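Local coordinates for uncharacterized protein lp_2219 (Lactobacillus plantarum, PDB 3HFQ), which is of unknown function but folds as a seven-bladed beta-propeller of the lactonase family, so it may bind or hydrolyse a lactone-like substrate, at residues A[231-236]-A[256-261]; A[278-284]-A[321-327]; A[151-155]-A[166-170]. The protein carries 1 engineered substitution. Residues are numbered along the deposited sequence.

Interaction 1 (A[231-236]-A[256-261]); sequences TIPADY and VSNRGY. With PO4 (phosphate ion), chain C.
Segment 256-261 ends a strand at Arg259 and then turns. Segment 231-236 is an irregular loop alongside it, closed by a type I beta turn from Pro233 to Tyr236 in which Tyr236 N donates to Pro233 O at 3.2 Å. The closest CA pairs are Thr231 with Asn258 at 7.4 Å and Ile232 with Tyr261 at 7.3 Å, so side chains bridge the gap.

Tyr261, chi1 t, is the main bump. It projects into the hollow formed by Ile232, Pro233 and Tyr236. Pro233 CD sits over one ring face as a CH-pi contact, 3.8 Å from the Tyr261 ring centroid. Tyr236, also chi1 t, receives the edge of Tyr261 on its own face. This T-shaped pair has centroids 4.7 Å apart and planes at 63°. Ile232 CG2 fills the base, 3.9 Å from Tyr261 CB. Deeper in, Thr231 CG2 meets Val256 CG1 at 4.0 Å, and Asn258 points its CA-to-CB bond toward the loop.

Gly260, at phi 131° and psi -65°, makes the bend before Tyr261. A CB there would strike the preceding carbonyl.

The Arg259 side chain takes no part in the packing and reaches a phosphate ion. Arg259 NH1 and Arg259 NH2 donate to phosphate O2 at 2.7 and 3.0 Å. Glu206 pairs with the same guanidinium, and His144 and Arg190 also hold the ion, probably from the crystallisation liquor. Its ligands span three successive blades, consistent with a pocket where blades converge. The link between strands 222-230 and 241-247 packs on the end of strand 253-259, joining blades of the seven-bladed beta-propeller.

Interaction 2 (A[278-284]-A[321-327]); sequences IQQISTE and KLSLLQK
The outermost strands of two adjacent propeller blades run side by side here. Strands 278-282 and 322-327 are 16° from parallel, with axes 8.3 Å apart at closest approach. No backbone ladder joins them. Instead the extended Gln279 side chain (chi1 t, chi2 t) spans the gap. Gln279 OE1 accepts from Leu322 N at 2.7 Å, and Gln279 NE2 donates to Leu322 O at 2.9 Å. Both are nearly straight, so one amide satisfies both backbone groups of Leu322. Ile278 and Gln279 form a classic beta bulge facing Val266.

Next along, Ile281 CG2 lies 4.1 Å from Leu322 CD1. Ser282 OG accepts from Glu284 N at 3.0 Å, an ST turn. Glu284 has left-handed backbone angles (57°, 39°). Glu284 OE1 is 4.0 Å from Lys327 NZ, a long salt bridge. Water 1 joins these two atoms, donating to Glu284 OE1 at 2.8 Å and accepting from Lys327 NZ at 3.0 Å. The blade edges thus meet through a side-chain amide bonded to the backbone, and hydrated charge, as suits a solvent-facing seam.

Interaction 3 (A[151-155]-A[166-170]); sequences DNRLA and VYNVS
Segments 151-155 and 166-170 come together as the two arms of an antiparallel beta hairpin. Their touching parts run 135° apart. Leu154 and Tyr167 form a hydrogen-bonded pair with CA atoms 4.9 Å apart. Leu154 N donates to Tyr167 O at 2.7 Å, and Tyr167 N donates to Leu154 O at 2.7 Å. Ala155 and Val166 follow as a non-hydrogen-bonded pair, CA atoms 4.5 Å apart. Before the strand, Asn152 has left-handed backbone angles (64°, 30°). A water accepts from Val169 N at 2.9 Å and donates weakly to Asn152 O.

Leu154 and Tyr167 point to one face, where Leu154 CB also meets Val169 CG2 at 3.9 Å. Ala155 and Val166 point to the other. Arg153 CB touches Val166 CG1 at 3.8 Å. Arg153 NH1 donates to Asn168 OD1 at 2.7 Å, and Arg153 NE makes a salt bridge to Asp151 OD2 at 2.7 Å.

These are the second and third strands of a four-stranded blade, flanked by strands 143-148 and 175-182. Leu154 and Val169 pack on Tyr101 of the preceding blade. Asp151 and Arg153 hydrogen-bond to Tyr216 and Thr218 of the following one.

Interaction 3 is the one contact made inside a single blade, and the one held by backbone-to-backbone hydrogen bonds. Interactions 1 and 2 join successive blades through side chains. Both involve the blade that runs from strand 241-247 to strand 275-282, and they touch: Gln280 packs on Thr231, Ile232 and Tyr261. Interaction 1 is partly buried and mainly aromatic and apolar. Interaction 2 is a surface contact with amide, charge and water chemistry. Interaction 3 is partly buried, with Leu154, Ala155, Val166 and Tyr167 buried and a polar network at its end. It lies on the opposite side of the chain's centre from interaction 2, with centres about 35 Å apart.

Interaction 1 (A[231-236]-A[256-261])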
ATOM      1  N   THR A 231     -12.825 -12.125   1.629  1.00 13.42           N
ATOM      2  CA  THR A 231     -13.011 -10.814   1.017  1.00 11.80           C
ATOM      3  C   THR A 231     -13.880 -10.869  -0.237  1.00 13.96           C
ATOM      4  O   THR A 231     -14.147  -9.839  -0.853  1.00 14.25           O
ATOM      5  CB  THR A 231     -11.656 -10.162   0.660  1.00 10.28           C
ATOM      6  OG1 THR A 231     -11.017 -10.908  -0.382  1.00 11.94           O
ATOM      7  CG2 THR A 231     -10.742 -10.137   1.885  1.00 13.52           C
ATOM      8  N   ILE A 232     -14.319 -12.072  -0.598  1.00 10.66           N
ATOM      9  CA  ILE A 232     -15.169 -12.281  -1.775  1.00 10.65           C
ATOM     10  C   ILE A 232     -16.209 -13.362  -1.476  1.00 13.44           C
ATOM     11  O   ILE A 232     -16.109 -14.064  -0.468  1.00 13.84           O
ATOM     12  CB  ILE A 232     -14.346 -12.732  -3.006  1.00 12.63           C
ATOM     13  CG1 ILE A 232     -13.522 -13.973  -2.655  1.00 17.66           C
ATOM     14  CG2 ILE A 232     -13.458 -11.599  -3.487  1.00 13.69           C
ATOM     15  CD1 ILE A 232     -12.814 -14.597  -3.844  1.00 18.91           C
ATOM     16  N   PRO A 233     -17.223 -13.505  -2.347  1.00 14.41           N
ATOM     17  CA  PRO A 233     -18.261 -14.520  -2.135  1.00 18.06           C
ATOM     18  C   PRO A 233     -17.669 -15.915  -1.982  1.00 17.94           C
ATOM     19  O   PRO A 233     -16.647 -16.240  -2.590  1.00 16.19           O
ATOM     20  CB  PRO A 233     -19.126 -14.391  -3.384  1.00 17.14           C
ATOM     21  CG  PRO A 233     -19.041 -12.930  -3.683  1.00 21.04           C
ATOM     22  CD  PRO A 233     -17.556 -12.663  -3.509  1.00 15.90           C
ATOM     23  N   ALA A 234     -18.321 -16.736  -1.170  1.00 21.59           N
ATOM     24  CA  ALA A 234     -17.855 -18.092  -0.925  1.00 28.48           C
ATOM     25  C   ALA A 234     -17.845 -18.949  -2.189  1.00 28.34           C
ATOM     26  O   ALA A 234     -17.045 -19.875  -2.307  1.00 29.96           O
ATOM     27  CB  ALA A 234     -18.719 -18.748   0.145  1.00 25.78           C
ATOM     28  N   ASP A 235     -18.723 -18.638  -3.138  1.00 25.37           N
ATOM     29  CA  ASP A 235     -18.791 -19.418  -4.367  1.00 28.37           C
ATOM     30  C   ASP A 235     -17.983 -18.879  -5.549  1.00 30.92           C
ATOM     31  O   ASP A 235     -17.973 -19.494  -6.617  1.00 29.33           O
ATOM     32  CB  ASP A 235     -20.250 -19.609  -4.796  1.00 37.03           C
ATOM     33  CG  ASP A 235     -21.006 -18.302  -4.897  1.00 44.86           C
ATOM     34  OD1 ASP A 235     -20.355 -17.235  -4.933  1.00 43.67           O
ATOM     35  OD2 ASP A 235     -22.255 -18.341  -4.951  1.00 49.08           O
ATOM     36  N   TYR A 236     -17.311 -17.741  -5.377  1.00 23.80           N
ATOM     37  CA  TYR A 236     -16.511 -17.192  -6.470  1.00 25.28           C
ATOM     38  C   TYR A 236     -15.192 -17.959  -6.532  1.00 27.00           C
ATOM     39  O   TYR A 236     -14.281 -17.723  -5.736  1.00 30.36           O
ATOM     40  CB  TYR A 236     -16.230 -15.703  -6.263  1.00 23.51           C
ATOM     41  CG  TYR A 236     -15.713 -15.027  -7.515  1.00 23.52           C
ATOM     42  CD1 TYR A 236     -16.566 -14.761  -8.590  1.00 17.66           C
ATOM     43  CD2 TYR A 236     -14.361 -14.704  -7.651  1.00 20.96           C
ATOM     44  CE1 TYR A 236     -16.082 -14.183  -9.768  1.00 23.15           C
ATOM     45  CE2 TYR A 236     -13.869 -14.127  -8.825  1.00 17.78           C
ATOM     46  CZ  TYR A 236     -14.734 -13.875  -9.879  1.00 20.92           C
ATOM     47  OH  TYR A 236     -14.247 -13.323 -11.043  1.00 19.05           O
ATOM     48  N   VAL A 256     -10.972  -3.214   1.567  1.00  7.67           N
ATOM     49  CA  VAL A 256      -9.960  -4.008   0.875  1.00  7.43           C
ATOM     50  C   VAL A 256     -10.331  -4.120  -0.603  1.00 12.33           C
ATOM     51  O   VAL A 256     -11.511  -4.184  -0.947  1.00 12.84           O
ATOM     52  CB  VAL A 256      -9.823  -5.429   1.497  1.00 11.83           C
ATOM     53  CG1 VAL A 256     -11.103  -6.224   1.305  1.00 11.44           C
ATOM     54  CG2 VAL A 256      -8.641  -6.158   0.874  1.00 13.21           C
ATOM     55  N   SER A 257      -9.330  -4.108  -1.482  1.00  9.12           N
ATOM     56  CA  SER A 257      -9.601  -4.222  -2.910  1.00  7.65           C
ATOM     57  C   SER A 257      -9.343  -5.646  -3.397  1.00 15.75           C
ATOM     58  O   SER A 257      -8.434  -6.330  -2.917  1.00 11.25           O
ATOM     59  CB  SER A 257      -8.752  -3.221  -3.707  1.00  8.40           C
ATOM     60  OG  SER A 257      -7.365  -3.462  -3.545  1.00 12.66           O
ATOM     61  N   ASN A 258     -10.159  -6.083  -4.351  1.00 12.92           N
ATOM     62  CA  ASN A 258     -10.061  -7.423  -4.915  1.00 11.60           C
ATOM     63  C   ASN A 258      -9.740  -7.382  -6.407  1.00 13.17           C
ATOM     64  O   ASN A 258     -10.491  -6.796  -7.188  1.00 10.53           O
ATOM     65  CB  ASN A 258     -11.384  -8.175  -4.716  1.00 10.39           C
ATOM     66  CG  ASN A 258     -11.681  -8.470  -3.256  1.00  9.58           C
ATOM     67  OD1 ASN A 258     -12.649  -7.960  -2.686  1.00 19.45           O
ATOM     68  ND2 ASN A 258     -10.849  -9.294  -2.643  1.00  7.95           N
ATOM     69  N   ARG A 259      -8.628  -8.000  -6.796  1.00  9.90           N
ATOM     70  CA  ARG A 259      -8.232  -8.059  -8.202  1.00 11.26           C
ATOM     71  C   ARG A 259      -8.742  -9.370  -8.785  1.00 12.48           C
ATOM     72  O   ARG A 259      -8.246 -10.448  -8.453  1.00 13.82           O
ATOM     73  CB  ARG A 259      -6.715  -7.998  -8.332  1.00 11.15           C
ATOM     74  CG  ARG A 259      -6.117  -6.658  -7.966  1.00 11.16           C
ATOM     75  CD  ARG A 259      -4.606  -6.764  -7.902  1.00 13.50           C
ATOM     76  NE  ARG A 259      -4.180  -7.581  -6.768  1.00 14.74           N
ATOM     77  CZ  ARG A 259      -2.911  -7.788  -6.430  1.00 17.14           C
ATOM     78  NH1 ARG A 259      -1.939  -7.240  -7.147  1.00 12.38           N
ATOM     79  NH2 ARG A 259      -2.615  -8.524  -5.363  1.00 15.76           N
ATOM     80  N   GLY A 260      -9.730  -9.266  -9.663  1.00  8.78           N
ATOM     81  CA  GLY A 260     -10.336 -10.442 -10.263  1.00 13.94           C
ATOM     82  C   GLY A 260     -11.832 -10.256 -10.103  1.00 15.82           C
ATOM     83  O   GLY A 260     -12.557 -10.111 -11.085  1.00 15.07           O
ATOM     84  N   TYR A 261     -12.299 -10.251  -8.858  1.00 13.61           N
ATOM     85  CA  TYR A 261     -13.716 -10.033  -8.592  1.00 13.63           C
ATOM     86  C   TYR A 261     -13.942  -8.537  -8.817  1.00 14.00           C
ATOM     87  O   TYR A 261     -15.072  -8.072  -8.985  1.00 10.84           O
ATOM     88  CB  TYR A 261     -14.062 -10.421  -7.148  1.00 11.38           C
ATOM     89  CG  TYR A 261     -15.549 -10.486  -6.876  1.00 11.28           C
ATOM     90  CD1 TYR A 261     -16.376 -11.325  -7.623  1.00 13.42           C
ATOM     91  CD2 TYR A 261     -16.132  -9.703  -5.882  1.00 14.47           C
ATOM     92  CE1 TYR A 261     -17.748 -11.376  -7.389  1.00 17.99           C
ATOM     93  CE2 TYR A 261     -17.500  -9.746  -5.641  1.00 18.97           C
ATOM     94  CZ  TYR A 261     -18.301 -10.587  -6.398  1.00 18.97           C
ATOM     95  OH  TYR A 261     -19.654 -10.632  -6.161  1.00 19.91           O
TER
HETATM   96  P   PO4 C 402       1.418  -8.559  -6.173  1.00 18.55           P
HETATM   97  O1  PO4 C 402       1.026  -9.178  -7.568  1.00 21.26           O
HETATM   98  O2  PO4 C 402       0.230  -7.677  -5.633  1.00 16.27           O
HETATM   99  O3  PO4 C 402       1.728  -9.716  -5.147  1.00 26.00           O
HETATM  100  O4  PO4 C 402       2.698  -7.651  -6.340  1.00 24.62           O

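Interaction 2 (A[278-284]-A[321-327])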
ATOM      1  N   ILE A 278     -20.156  -5.633   4.976  1.00 14.23           N
ATOM      2  CA  ILE A 278     -21.396  -4.891   4.791  1.00 15.48           C
ATOM      3  C   ILE A 278     -21.620  -4.418   3.358  1.00 13.52           C
ATOM      4  O   ILE A 278     -22.714  -3.961   3.021  1.00 15.33           O
ATOM      5  CB  ILE A 278     -21.480  -3.670   5.743  1.00 13.99           C
ATOM      6  CG1 ILE A 278     -20.353  -2.682   5.442  1.00 12.51           C
ATOM      7  CG2 ILE A 278     -21.398  -4.133   7.195  1.00 15.79           C
ATOM      8  CD1 ILE A 278     -20.536  -1.340   6.118  1.00 16.65           C
ATOM      9  N   GLN A 279     -20.598  -4.523   2.513  1.00 10.53           N
ATOM     10  CA  GLN A 279     -20.740  -4.102   1.121  1.00 13.93           C
ATOM     11  C   GLN A 279     -19.634  -4.584   0.179  1.00 14.80           C
ATOM     12  O   GLN A 279     -18.473  -4.704   0.563  1.00 14.01           O
ATOM     13  CB  GLN A 279     -20.836  -2.568   1.034  1.00 16.67           C
ATOM     14  CG  GLN A 279     -20.887  -2.029  -0.404  1.00 16.53           C
ATOM     15  CD  GLN A 279     -20.995  -0.510  -0.486  1.00 13.98           C
ATOM     16  OE1 GLN A 279     -20.382   0.214   0.300  1.00 13.54           O
ATOM     17  NE2 GLN A 279     -21.758  -0.022  -1.459  1.00 14.29           N
ATOM     18  N   GLN A 280     -20.034  -4.872  -1.057  1.00  8.99           N
ATOM     19  CA  GLN A 280     -19.135  -5.288  -2.130  1.00 11.15           C
ATOM     20  C   GLN A 280     -19.527  -4.363  -3.281  1.00 15.59           C
ATOM     21  O   GLN A 280     -20.661  -4.416  -3.755  1.00 20.26           O
ATOM     22  CB  GLN A 280     -19.394  -6.743  -2.541  1.00 18.70           C
ATOM     23  CG  GLN A 280     -18.847  -7.807  -1.593  1.00 16.05           C
ATOM     24  CD  GLN A 280     -17.363  -8.078  -1.784  1.00 20.67           C
ATOM     25  OE1 GLN A 280     -16.808  -8.997  -1.174  1.00 24.69           O
ATOM     26  NE2 GLN A 280     -16.711  -7.281  -2.630  1.00 14.64           N
ATOM     27  N   ILE A 281     -18.610  -3.505  -3.721  1.00 10.44           N
ATOM     28  CA  ILE A 281     -18.923  -2.577  -4.805  1.00 11.50           C
ATOM     29  C   ILE A 281     -17.870  -2.605  -5.904  1.00 15.19           C
ATOM     30  O   ILE A 281     -16.670  -2.537  -5.639  1.00 11.29           O
ATOM     31  CB  ILE A 281     -19.091  -1.136  -4.258  1.00 16.56           C
ATOM     32  CG1 ILE A 281     -19.516  -0.189  -5.382  1.00 14.67           C
ATOM     33  CG2 ILE A 281     -17.797  -0.673  -3.594  1.00 14.82           C
ATOM     34  CD1 ILE A 281     -20.016   1.155  -4.890  1.00 13.33           C
ATOM     35  N   SER A 282     -18.328  -2.723  -7.147  1.00  8.15           N
ATOM     36  CA  SER A 282     -17.427  -2.778  -8.289  1.00  8.59           C
ATOM     37  C   SER A 282     -16.520  -1.557  -8.367  1.00 12.00           C
ATOM     38  O   SER A 282     -16.928  -0.449  -8.016  1.00 13.03           O
ATOM     39  CB  SER A 282     -18.235  -2.888  -9.586  1.00 10.90           C
ATOM     40  OG  SER A 282     -17.388  -2.809 -10.720  1.00 16.82           O
ATOM     41  N   THR A 283     -15.291  -1.768  -8.833  1.00 10.06           N
ATOM     42  CA  THR A 283     -14.337  -0.678  -8.990  1.00 11.62           C
ATOM     43  C   THR A 283     -14.445  -0.083 -10.398  1.00 11.67           C
ATOM     44  O   THR A 283     -13.699   0.826 -10.758  1.00 10.58           O
ATOM     45  CB  THR A 283     -12.890  -1.155  -8.738  1.00  9.38           C
ATOM     46  OG1 THR A 283     -12.557  -2.217  -9.642  1.00 11.53           O
ATOM     47  CG2 THR A 283     -12.742  -1.651  -7.301  1.00  7.29           C
ATOM     48  N   GLU A 284     -15.391  -0.597 -11.183  1.00 10.94           N
ATOM     49  CA  GLU A 284     -15.627  -0.126 -12.550  1.00 13.43           C
ATOM     50  C   GLU A 284     -14.388  -0.223 -13.440  1.00 13.94           C
ATOM     51  O   GLU A 284     -14.117   0.663 -14.260  1.00 15.41           O
ATOM     52  CB  GLU A 284     -16.126   1.321 -12.534  1.00 12.37           C
ATOM     53  CG  GLU A 284     -17.416   1.553 -11.753  1.00 15.12           C
ATOM     54  CD  GLU A 284     -18.566   0.670 -12.216  1.00 20.60           C
ATOM     55  OE1 GLU A 284     -18.615   0.315 -13.416  1.00 18.20           O
ATOM     56  OE2 GLU A 284     -19.432   0.342 -11.382  1.00 17.46           O
ATOM     57  N   LYS A 321     -20.535   3.063   4.009  1.00 10.96           N
ATOM     58  CA  LYS A 321     -20.806   2.536   2.677  1.00 12.01           C
ATOM     59  C   LYS A 321     -20.453   3.494   1.541  1.00 13.09           C
ATOM     60  O   LYS A 321     -20.380   4.710   1.726  1.00 10.95           O
ATOM     61  CB  LYS A 321     -22.264   2.082   2.577  1.00 19.84           C
ATOM     62  CG  LYS A 321     -22.563   0.895   3.494  1.00 20.72           C
ATOM     63  CD  LYS A 321     -23.934   0.292   3.237  1.00 28.62           C
ATOM     64  CE  LYS A 321     -24.140  -0.952   4.091  1.00 32.45           C
ATOM     65  NZ  LYS A 321     -25.470  -1.586   3.856  1.00 35.90           N
ATOM     66  N   LEU A 322     -20.238   2.925   0.359  1.00 13.36           N
ATOM     67  CA  LEU A 322     -19.851   3.704  -0.811  1.00 12.65           C
ATOM     68  C   LEU A 322     -20.894   3.706  -1.926  1.00 14.03           C
ATOM     69  O   LEU A 322     -21.737   2.813  -2.014  1.00 12.13           O
ATOM     70  CB  LEU A 322     -18.533   3.151  -1.369  1.00 11.56           C
ATOM     71  CG  LEU A 322     -17.408   2.862  -0.365  1.00 11.97           C
ATOM     72  CD1 LEU A 322     -16.246   2.170  -1.080  1.00 12.47           C
ATOM     73  CD2 LEU A 322     -16.950   4.154   0.295  1.00  9.34           C
ATOM     74  N   SER A 323     -20.825   4.724  -2.776  1.00 16.58           N
ATOM     75  CA  SER A 323     -21.723   4.837  -3.919  1.00 14.26           C
ATOM     76  C   SER A 323     -20.961   5.533  -5.039  1.00 13.15           C
ATOM     77  O   SER A 323     -20.246   6.513  -4.810  1.00 12.51           O
ATOM     78  CB  SER A 323     -22.994   5.619  -3.555  1.00 12.48           C
ATOM     79  OG  SER A 323     -22.713   6.971  -3.248  1.00 16.33           O
ATOM     80  N   LEU A 324     -21.108   5.005  -6.250  1.00 10.64           N
ATOM     81  CA  LEU A 324     -20.428   5.540  -7.421  1.00 11.43           C
ATOM     82  C   LEU A 324     -20.756   6.996  -7.746  1.00 14.86           C
ATOM     83  O   LEU A 324     -21.915   7.406  -7.710  1.00 11.84           O
ATOM     84  CB  LEU A 324     -20.750   4.668  -8.640  1.00 13.97           C
ATOM     85  CG  LEU A 324     -20.124   5.052  -9.983  1.00 15.10           C
ATOM     86  CD1 LEU A 324     -18.609   4.996  -9.875  1.00  9.52           C
ATOM     87  CD2 LEU A 324     -20.614   4.102 -11.068  1.00 12.76           C
ATOM     88  N   LEU A 325     -19.723   7.769  -8.073  1.00 13.73           N
ATOM     89  CA  LEU A 325     -19.893   9.171  -8.448  1.00 12.73           C
ATOM     90  C   LEU A 325     -19.387   9.379  -9.868  1.00 16.06           C
ATOM     91  O   LEU A 325     -20.060   9.988 -10.699  1.00 12.89           O
ATOM     92  CB  LEU A 325     -19.121  10.096  -7.499  1.00 12.28           C
ATOM     93  CG  LEU A 325     -19.747  10.394  -6.135  1.00  8.08           C
ATOM     94  CD1 LEU A 325     -18.805  11.291  -5.339  1.00 13.07           C
ATOM     95  CD2 LEU A 325     -21.104  11.079  -6.324  1.00 11.66           C
ATOM     96  N   GLN A 326     -18.193   8.868 -10.148  1.00 10.81           N
ATOM     97  CA  GLN A 326     -17.614   9.020 -11.477  1.00 12.60           C
ATOM     98  C   GLN A 326     -16.668   7.870 -11.789  1.00 14.54           C
ATOM     99  O   GLN A 326     -15.956   7.379 -10.912  1.00 12.68           O
ATOM    100  CB  GLN A 326     -16.866  10.353 -11.572  1.00 13.29           C
ATOM    101  CG  GLN A 326     -16.268  10.655 -12.945  1.00 15.06           C
ATOM    102  CD  GLN A 326     -15.499  11.965 -12.960  1.00 20.06           C
ATOM    103  OE1 GLN A 326     -15.258  12.567 -11.913  1.00 18.65           O
ATOM    104  NE2 GLN A 326     -15.102  12.407 -14.150  1.00 19.19           N
ATOM    105  N   LYS A 327     -16.677   7.437 -13.043  1.00 15.56           N
ATOM    106  CA  LYS A 327     -15.813   6.350 -13.477  1.00 14.27           C
ATOM    107  C   LYS A 327     -15.128   6.727 -14.779  1.00 15.82           C
ATOM    108  O   LYS A 327     -15.387   7.785 -15.355  1.00 13.60           O
ATOM    109  CB  LYS A 327     -16.623   5.066 -13.686  1.00 14.07           C
ATOM    110  CG  LYS A 327     -17.647   5.134 -14.823  1.00 16.38           C
ATOM    111  CD  LYS A 327     -18.341   3.787 -15.028  1.00 21.10           C
ATOM    112  CE  LYS A 327     -19.355   3.841 -16.171  1.00 21.81           C
ATOM    113  NZ  LYS A 327     -19.998   2.515 -16.409  1.00 30.35           N
TER
HETATM  114  O   HOH W   1     -18.024   0.321 -16.168  1.00 21.55           O
HETATM  115  O   HOH W   2     -21.056   0.016 -14.831  1.00 25.47           O

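Interaction 3 (A[151-155]-A[166-170])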
ATOM      1  N   ASP A 151       4.146   1.537  17.983  1.00 10.76           N
ATOM      2  CA  ASP A 151       5.267   1.883  18.852  1.00 12.67           C
ATOM      3  C   ASP A 151       6.571   2.063  18.077  1.00 15.18           C
ATOM      4  O   ASP A 151       7.666   1.944  18.624  1.00 13.51           O
ATOM      5  CB  ASP A 151       5.421   0.838  19.967  1.00 16.89           C
ATOM      6  CG  ASP A 151       5.667  -0.560  19.440  1.00 15.21           C
ATOM      7  OD1 ASP A 151       5.262  -0.858  18.297  1.00 14.75           O
ATOM      8  OD2 ASP A 151       6.249  -1.371  20.189  1.00 14.95           O
ATOM      9  N   ASN A 152       6.420   2.351  16.790  1.00 13.26           N
ATOM     10  CA  ASN A 152       7.527   2.615  15.884  1.00 10.75           C
ATOM     11  C   ASN A 152       8.534   1.516  15.573  1.00 10.94           C
ATOM     12  O   ASN A 152       9.704   1.790  15.308  1.00 12.45           O
ATOM     13  CB  ASN A 152       8.242   3.888  16.335  1.00 15.37           C
ATOM     14  CG  ASN A 152       7.356   5.112  16.199  1.00 24.31           C
ATOM     15  OD1 ASN A 152       7.000   5.508  15.089  1.00 25.23           O
ATOM     16  ND2 ASN A 152       6.977   5.701  17.325  1.00 24.07           N
ATOM     17  N   ARG A 153       8.076   0.269  15.616  1.00 10.37           N
ATOM     18  CA  ARG A 153       8.922  -0.845  15.231  1.00 10.08           C
ATOM     19  C   ARG A 153       8.526  -0.972  13.755  1.00 10.89           C
ATOM     20  O   ARG A 153       7.666  -0.219  13.292  1.00 12.29           O
ATOM     21  CB  ARG A 153       8.559  -2.111  16.009  1.00 10.63           C
ATOM     22  CG  ARG A 153       8.750  -1.991  17.527  1.00 10.17           C
ATOM     23  CD  ARG A 153       8.401  -3.311  18.199  1.00  8.80           C
ATOM     24  NE  ARG A 153       8.116  -3.179  19.630  1.00 11.27           N
ATOM     25  CZ  ARG A 153       8.967  -3.478  20.608  1.00 15.14           C
ATOM     26  NH1 ARG A 153      10.182  -3.928  20.330  1.00 13.68           N
ATOM     27  NH2 ARG A 153       8.588  -3.350  21.876  1.00 12.46           N
ATOM     28  N   LEU A 154       9.132  -1.891  13.012  1.00 11.28           N
ATOM     29  CA  LEU A 154       8.801  -2.025  11.596  1.00  9.12           C
ATOM     30  C   LEU A 154       8.180  -3.375  11.274  1.00 10.69           C
ATOM     31  O   LEU A 154       8.779  -4.417  11.522  1.00 12.53           O
ATOM     32  CB  LEU A 154      10.050  -1.836  10.725  1.00  6.63           C
ATOM     33  CG  LEU A 154       9.807  -1.753   9.213  1.00  7.76           C
ATOM     34  CD1 LEU A 154       9.292  -0.353   8.867  1.00  8.82           C
ATOM     35  CD2 LEU A 154      11.105  -2.038   8.439  1.00  6.21           C
ATOM     36  N   ALA A 155       6.969  -3.345  10.730  1.00  8.70           N
ATOM     37  CA  ALA A 155       6.278  -4.567  10.347  1.00 10.74           C
ATOM     38  C   ALA A 155       6.689  -4.861   8.911  1.00 10.59           C
ATOM     39  O   ALA A 155       6.573  -3.997   8.040  1.00 10.02           O
ATOM     40  CB  ALA A 155       4.772  -4.371  10.439  1.00  9.97           C
ATOM     41  N   VAL A 166       8.386  -8.414  12.666  1.00  9.89           N
ATOM     42  CA  VAL A 166       8.387  -7.130  13.341  1.00  8.82           C
ATOM     43  C   VAL A 166       9.856  -6.914  13.678  1.00 11.20           C
ATOM     44  O   VAL A 166      10.484  -7.771  14.301  1.00  7.64           O
ATOM     45  CB  VAL A 166       7.558  -7.124  14.632  1.00 10.47           C
ATOM     46  CG1 VAL A 166       7.760  -5.794  15.357  1.00 11.67           C
ATOM     47  CG2 VAL A 166       6.080  -7.301  14.298  1.00 13.71           C
ATOM     48  N   TYR A 167      10.400  -5.782  13.235  1.00  9.73           N
ATOM     49  CA  TYR A 167      11.803  -5.435  13.462  1.00 10.58           C
ATOM     50  C   TYR A 167      11.957  -4.147  14.255  1.00 10.48           C
ATOM     51  O   TYR A 167      11.166  -3.220  14.107  1.00  8.79           O
ATOM     52  CB  TYR A 167      12.522  -5.198  12.133  1.00  6.54           C
ATOM     53  CG  TYR A 167      12.810  -6.414  11.296  1.00 10.48           C
ATOM     54  CD1 TYR A 167      13.974  -7.158  11.494  1.00 13.48           C
ATOM     55  CD2 TYR A 167      11.947  -6.796  10.272  1.00 13.39           C
ATOM     56  CE1 TYR A 167      14.268  -8.263  10.692  1.00 12.94           C
ATOM     57  CE2 TYR A 167      12.229  -7.896   9.469  1.00 12.17           C
ATOM     58  CZ  TYR A 167      13.391  -8.619   9.680  1.00 13.42           C
ATOM     59  OH  TYR A 167      13.671  -9.702   8.880  1.00 13.25           O
ATOM     60  N   ASN A 168      12.997  -4.089  15.081  1.00 13.39           N
ATOM     61  CA  ASN A 168      13.293  -2.875  15.821  1.00 13.79           C
ATOM     62  C   ASN A 168      14.199  -2.104  14.873  1.00 14.14           C
ATOM     63  O   ASN A 168      14.957  -2.710  14.114  1.00 13.41           O
ATOM     64  CB  ASN A 168      14.021  -3.193  17.123  1.00 13.10           C
ATOM     65  CG  ASN A 168      13.120  -3.887  18.122  1.00 12.47           C
ATOM     66  OD1 ASN A 168      11.989  -3.458  18.345  1.00 12.24           O
ATOM     67  ND2 ASN A 168      13.612  -4.961  18.727  1.00 12.15           N
ATOM     68  N   VAL A 169      14.114  -0.778  14.897  1.00  9.17           N
ATOM     69  CA  VAL A 169      14.923   0.042  14.001  1.00 11.03           C
ATOM     70  C   VAL A 169      15.885   0.921  14.788  1.00 14.22           C
ATOM     71  O   VAL A 169      15.495   1.539  15.776  1.00 12.85           O
ATOM     72  CB  VAL A 169      14.028   0.966  13.143  1.00 13.02           C
ATOM     73  CG1 VAL A 169      14.850   1.622  12.047  1.00 14.83           C
ATOM     74  CG2 VAL A 169      12.872   0.176  12.556  1.00 12.87           C
ATOM     75  N   SER A 170      17.139   0.971  14.349  1.00 12.62           N
ATOM     76  CA  SER A 170      18.140   1.797  15.018  1.00 15.46           C
ATOM     77  C   SER A 170      18.155   3.173  14.358  1.00 17.01           C
ATOM     78  O   SER A 170      17.650   3.334  13.245  1.00 14.53           O
ATOM     79  CB  SER A 170      19.528   1.162  14.903  1.00 12.35           C
ATOM     80  OG  SER A 170      20.013   1.235  13.573  1.00 14.18           O
TER
HETATM   81  O   HOH W   3      12.243   0.091  16.944  1.00 20.43           O